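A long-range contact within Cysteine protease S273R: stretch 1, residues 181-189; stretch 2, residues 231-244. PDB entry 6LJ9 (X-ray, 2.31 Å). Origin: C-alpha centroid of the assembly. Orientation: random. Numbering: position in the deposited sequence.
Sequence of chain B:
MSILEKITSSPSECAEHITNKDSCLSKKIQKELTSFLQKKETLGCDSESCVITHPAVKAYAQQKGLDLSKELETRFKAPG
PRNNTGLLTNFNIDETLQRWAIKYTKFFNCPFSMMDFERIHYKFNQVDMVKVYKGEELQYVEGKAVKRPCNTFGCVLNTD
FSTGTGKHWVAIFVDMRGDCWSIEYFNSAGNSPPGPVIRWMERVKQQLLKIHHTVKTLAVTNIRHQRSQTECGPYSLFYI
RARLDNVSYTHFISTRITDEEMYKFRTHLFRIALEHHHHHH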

# COMPACT_ATOMS: atom_id res chain seq x y z
N TRP B 181 -7.04 -3.07 -15.57
CA TRP B 181 -5.95 -2.11 -15.56
C TRP B 181 -6.21 -1.01 -16.58
O TRP B 181 -6.78 -1.25 -17.65
CB TRP B 181 -4.62 -2.80 -15.85
CG TRP B 181 -4.24 -3.84 -14.84
CD1 TRP B 181 -4.96 -4.21 -13.74
CD2 TRP B 181 -3.06 -4.65 -14.82
NE1 TRP B 181 -4.30 -5.19 -13.04
CE2 TRP B 181 -3.13 -5.48 -13.69
CE3 TRP B 181 -1.95 -4.75 -15.66
CZ2 TRP B 181 -2.13 -6.40 -13.37
CZ3 TRP B 181 -0.95 -5.66 -15.34
CH2 TRP B 181 -1.05 -6.48 -14.21
N SER B 182 -5.79 0.20 -16.24
CA SER B 182 -6.06 1.37 -17.07
C SER B 182 -4.80 2.19 -17.26
O SER B 182 -4.03 2.39 -16.31
CB SER B 182 -7.17 2.24 -16.47
OG SER B 182 -6.83 2.65 -15.16
N ILE B 183 -4.59 2.65 -18.48
CA ILE B 183 -3.54 3.61 -18.81
C ILE B 183 -4.23 4.95 -19.04
O ILE B 183 -5.05 5.08 -19.96
CB ILE B 183 -2.74 3.17 -20.05
CG1 ILE B 183 -2.16 1.77 -19.82
CG2 ILE B 183 -1.63 4.16 -20.35
CD1 ILE B 183 -1.73 1.08 -21.09
N GLU B 184 -3.91 5.93 -18.21
CA GLU B 184 -4.69 7.16 -18.12
C GLU B 184 -3.84 8.36 -18.53
O GLU B 184 -2.68 8.48 -18.14
CB GLU B 184 -5.23 7.36 -16.71
CG GLU B 184 -5.94 6.13 -16.16
CD GLU B 184 -6.18 6.21 -14.66
OE1 GLU B 184 -6.03 7.31 -14.09
OE2 GLU B 184 -6.51 5.17 -14.06
N TYR B 185 -4.45 9.25 -19.32
CA TYR B 185 -3.85 10.52 -19.71
C TYR B 185 -4.79 11.63 -19.28
O TYR B 185 -5.92 11.71 -19.76
CB TYR B 185 -3.60 10.57 -21.22
CG TYR B 185 -3.16 11.93 -21.74
CD1 TYR B 185 -4.10 12.87 -22.14
CD2 TYR B 185 -1.82 12.26 -21.84
CE1 TYR B 185 -3.71 14.11 -22.62
CE2 TYR B 185 -1.42 13.50 -22.32
CZ TYR B 185 -2.37 14.42 -22.71
OH TYR B 185 -1.99 15.65 -23.18
N PHE B 186 -4.32 12.49 -18.38
CA PHE B 186 -5.13 13.58 -17.84
C PHE B 186 -4.57 14.91 -18.33
O PHE B 186 -3.40 15.22 -18.09
CB PHE B 186 -5.16 13.55 -16.31
CG PHE B 186 -5.85 14.73 -15.70
CD1 PHE B 186 -7.22 14.90 -15.83
CD2 PHE B 186 -5.12 15.68 -14.99
CE1 PHE B 186 -7.85 15.99 -15.27
CE2 PHE B 186 -5.75 16.77 -14.43
CZ PHE B 186 -7.12 16.93 -14.57
N ASN B 187 -5.41 15.68 -19.02
CA ASN B 187 -5.09 17.04 -19.45
C ASN B 187 -6.12 17.97 -18.82
O ASN B 187 -7.31 17.89 -19.14
CB ASN B 187 -5.10 17.16 -20.97
CG ASN B 187 -4.51 18.47 -21.47
OD1 ASN B 187 -4.66 19.52 -20.84
ND2 ASN B 187 -3.84 18.41 -22.62
N SER B 188 -5.66 18.85 -17.93
CA SER B 188 -6.58 19.76 -17.24
C SER B 188 -7.25 20.73 -18.19
O SER B 188 -8.30 21.29 -17.85
CB SER B 188 -5.84 20.53 -16.15
OG SER B 188 -4.79 21.31 -16.70
N ALA B 189 -6.68 20.96 -19.38
CA ALA B 189 -7.29 21.87 -20.33
C ALA B 189 -8.35 21.19 -21.19
O ALA B 189 -9.18 21.89 -21.79
CB ALA B 189 -6.21 22.49 -21.23
N GLU B 231 -1.88 26.70 -13.25
CA GLU B 231 -2.06 25.58 -12.34
C GLU B 231 -2.03 24.22 -13.02
O GLU B 231 -2.43 23.23 -12.41
CB GLU B 231 -3.38 25.74 -11.58
CG GLU B 231 -3.51 27.08 -10.87
CD GLU B 231 -2.35 27.35 -9.93
OE1 GLU B 231 -2.16 26.56 -8.99
OE2 GLU B 231 -1.62 28.34 -10.15
N CYS B 232 -1.53 24.14 -14.26
CA CYS B 232 -1.44 22.85 -14.93
C CYS B 232 -0.48 21.91 -14.20
O CYS B 232 -0.68 20.69 -14.21
CB CYS B 232 -1.00 23.03 -16.38
SG CYS B 232 0.54 23.96 -16.59
N GLY B 233 0.55 22.46 -13.57
CA GLY B 233 1.46 21.68 -12.76
C GLY B 233 0.76 21.05 -11.56
O GLY B 233 0.77 19.83 -11.39
N PRO B 234 0.16 21.88 -10.71
CA PRO B 234 -0.63 21.32 -9.60
C PRO B 234 -1.75 20.40 -10.05
O PRO B 234 -2.06 19.43 -9.35
CB PRO B 234 -1.18 22.58 -8.90
CG PRO B 234 -0.16 23.62 -9.19
CD PRO B 234 0.33 23.34 -10.58
N TYR B 235 -2.38 20.68 -11.19
CA TYR B 235 -3.42 19.80 -11.70
C TYR B 235 -2.87 18.41 -11.99
O TYR B 235 -3.48 17.40 -11.62
CB TYR B 235 -4.04 20.39 -12.97
CG TYR B 235 -5.32 21.18 -12.75
CD1 TYR B 235 -6.51 20.54 -12.45
CD2 TYR B 235 -5.32 22.56 -12.85
CE1 TYR B 235 -7.68 21.26 -12.26
CE2 TYR B 235 -6.48 23.29 -12.66
CZ TYR B 235 -7.65 22.63 -12.37
OH TYR B 235 -8.81 23.35 -12.17
N SER B 236 -1.71 18.34 -12.64
CA SER B 236 -1.14 17.05 -13.02
C SER B 236 -0.70 16.26 -11.79
O SER B 236 -0.89 15.04 -11.73
CB SER B 236 0.03 17.24 -13.98
OG SER B 236 -0.35 18.01 -15.11
N LEU B 237 -0.11 16.94 -10.81
CA LEU B 237 0.32 16.25 -9.59
C LEU B 237 -0.88 15.80 -8.76
O LEU B 237 -0.84 14.73 -8.14
CB LEU B 237 1.23 17.15 -8.77
CG LEU B 237 2.67 17.30 -9.26
CD1 LEU B 237 3.41 18.32 -8.41
CD2 LEU B 237 3.39 15.96 -9.22
N PHE B 238 -1.95 16.60 -8.73
CA PHE B 238 -3.12 16.24 -7.95
C PHE B 238 -3.81 15.01 -8.52
O PHE B 238 -4.35 14.19 -7.77
CB PHE B 238 -4.09 17.41 -7.88
CG PHE B 238 -5.37 17.10 -7.15
CD1 PHE B 238 -5.43 17.17 -5.77
CD2 PHE B 238 -6.52 16.75 -7.84
CE1 PHE B 238 -6.60 16.88 -5.09
CE2 PHE B 238 -7.69 16.46 -7.17
CZ PHE B 238 -7.73 16.53 -5.79
N TYR B 239 -3.83 14.87 -9.85
CA TYR B 239 -4.43 13.70 -10.47
C TYR B 239 -3.72 12.43 -10.02
O TYR B 239 -4.37 11.44 -9.64
CB TYR B 239 -4.39 13.83 -11.99
CG TYR B 239 -5.04 12.68 -12.72
CD1 TYR B 239 -6.42 12.64 -12.91
CD2 TYR B 239 -4.29 11.63 -13.24
CE1 TYR B 239 -7.02 11.60 -13.58
CE2 TYR B 239 -4.88 10.58 -13.91
CZ TYR B 239 -6.25 10.57 -14.08
OH TYR B 239 -6.85 9.53 -14.75
N ILE B 240 -2.39 12.44 -10.04
CA ILE B 240 -1.62 11.27 -9.61
C ILE B 240 -1.89 10.97 -8.14
O ILE B 240 -2.09 9.81 -7.75
CB ILE B 240 -0.12 11.47 -9.88
CG1 ILE B 240 0.14 11.57 -11.39
CG2 ILE B 240 0.69 10.35 -9.25
CD1 ILE B 240 1.59 11.78 -11.75
N ARG B 241 -1.90 12.00 -7.30
CA ARG B 241 -2.12 11.79 -5.87
C ARG B 241 -3.53 11.29 -5.59
O ARG B 241 -3.72 10.41 -4.74
CB ARG B 241 -1.84 13.08 -5.10
CG ARG B 241 -2.00 12.94 -3.59
CD ARG B 241 -1.15 11.81 -3.05
NE ARG B 241 -1.32 11.63 -1.61
CZ ARG B 241 -0.51 12.16 -0.69
NH1 ARG B 241 0.52 12.91 -1.07
NH2 ARG B 241 -0.74 11.95 0.59
N ALA B 242 -4.53 11.84 -6.29
CA ALA B 242 -5.90 11.38 -6.09
C ALA B 242 -6.07 9.94 -6.53
O ALA B 242 -6.76 9.16 -5.85
CB ALA B 242 -6.87 12.29 -6.84
N ARG B 243 -5.47 9.55 -7.65
CA ARG B 243 -5.54 8.16 -8.09
C ARG B 243 -4.81 7.24 -7.12
O ARG B 243 -5.23 6.10 -6.90
CB ARG B 243 -4.97 8.02 -9.50
CG ARG B 243 -5.69 8.84 -10.56
CD ARG B 243 -7.04 8.26 -10.92
NE ARG B 243 -6.93 6.96 -11.59
CZ ARG B 243 -7.21 5.80 -11.01
NH1 ARG B 243 -7.62 5.76 -9.75
NH2 ARG B 243 -7.08 4.67 -11.69
N LEU B 244 -3.71 7.73 -6.54
CA LEU B 244 -2.99 6.94 -5.54
C LEU B 244 -3.85 6.71 -4.30
O LEU B 244 -3.82 5.63 -3.71
CB LEU B 244 -1.68 7.63 -5.17
CG LEU B 244 -0.52 7.49 -6.15
CD1 LEU B 244 0.67 8.33 -5.70
CD2 LEU B 244 -0.11 6.04 -6.31

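A strand that packs against a helix can offer it every second side chain, and a helix that runs alongside can answer with residues spaced three or four apart. The contact between residues 181-189 and 231-244 of the cysteine protease S273R illustrates how these two periods are matched. The strand and the helix run roughly antiparallel, their directions 151° apart and their axes 9.9 Å apart at closest approach. Ser-182, Glu-184, Phe-186 and Ser-188 point their CA-to-CB bonds toward the helix, whereas Tyr-185 and Asn-187 point away. From the helix, Tyr-235, Tyr-239 and Arg-243 point toward the strand, each one turn beyond the last. Because the directions oppose, later strand residues meet earlier helix residues, and the contact buries 423 Å² in all.

Phe-186 is the largest contributor. Its ring lies nearly parallel to that of Tyr-239, with the planes at 3° and the centroids 4.6 Å apart, but the two are slid so far that they barely overlap. The slide brings the first side-chain carbon of the phenylalanine over the tyrosine: CB of Phe-186 sits 3.5 Å from the centroid of the Tyr-239 ring, almost on its normal, in a CH-pi contact. The closest atoms, CG of Phe-186 and CD1 of Tyr-239, are 3.5 Å apart. Farther out, CZ of Phe-186 approaches CD1 of Tyr-235 at 4.2 Å, so the phenylalanine bears on two successive turns of the helix.

Tyr-239, second in area, combines this apolar packing with a polar tip. Its OH donates a very short hydrogen bond, 2.5 Å, to OE1 of Glu-184. Glu-184, third in area, also receives Arg-243. The guanidinium meets the carboxylate through two donors: NE of Arg-243 to OE1 of Glu-184 at 2.7 Å, and NH2 of Arg-243 to OE2 of Glu-184 at 2.5 Å. Both bonds are close to straight, and the salt bridge thus joins charge attraction to directional hydrogen bonding. OE1 therefore accepts from both the phenol and the arginine, an arrangement that suits a negatively charged oxygen in a buried setting.

At the other end the chemistry is milder. CB of Ser-188 lies over one face of the Tyr-235 ring, 3.9 Å from its centroid, in a second CH-pi contact, while the serine hydroxyl is hydrogen-bonded elsewhere in the structure. The general lesson is one of sequence along an interface: aromatic faces fill the space between strand and helix, and a buried carboxylate fastens the two with directed bonds.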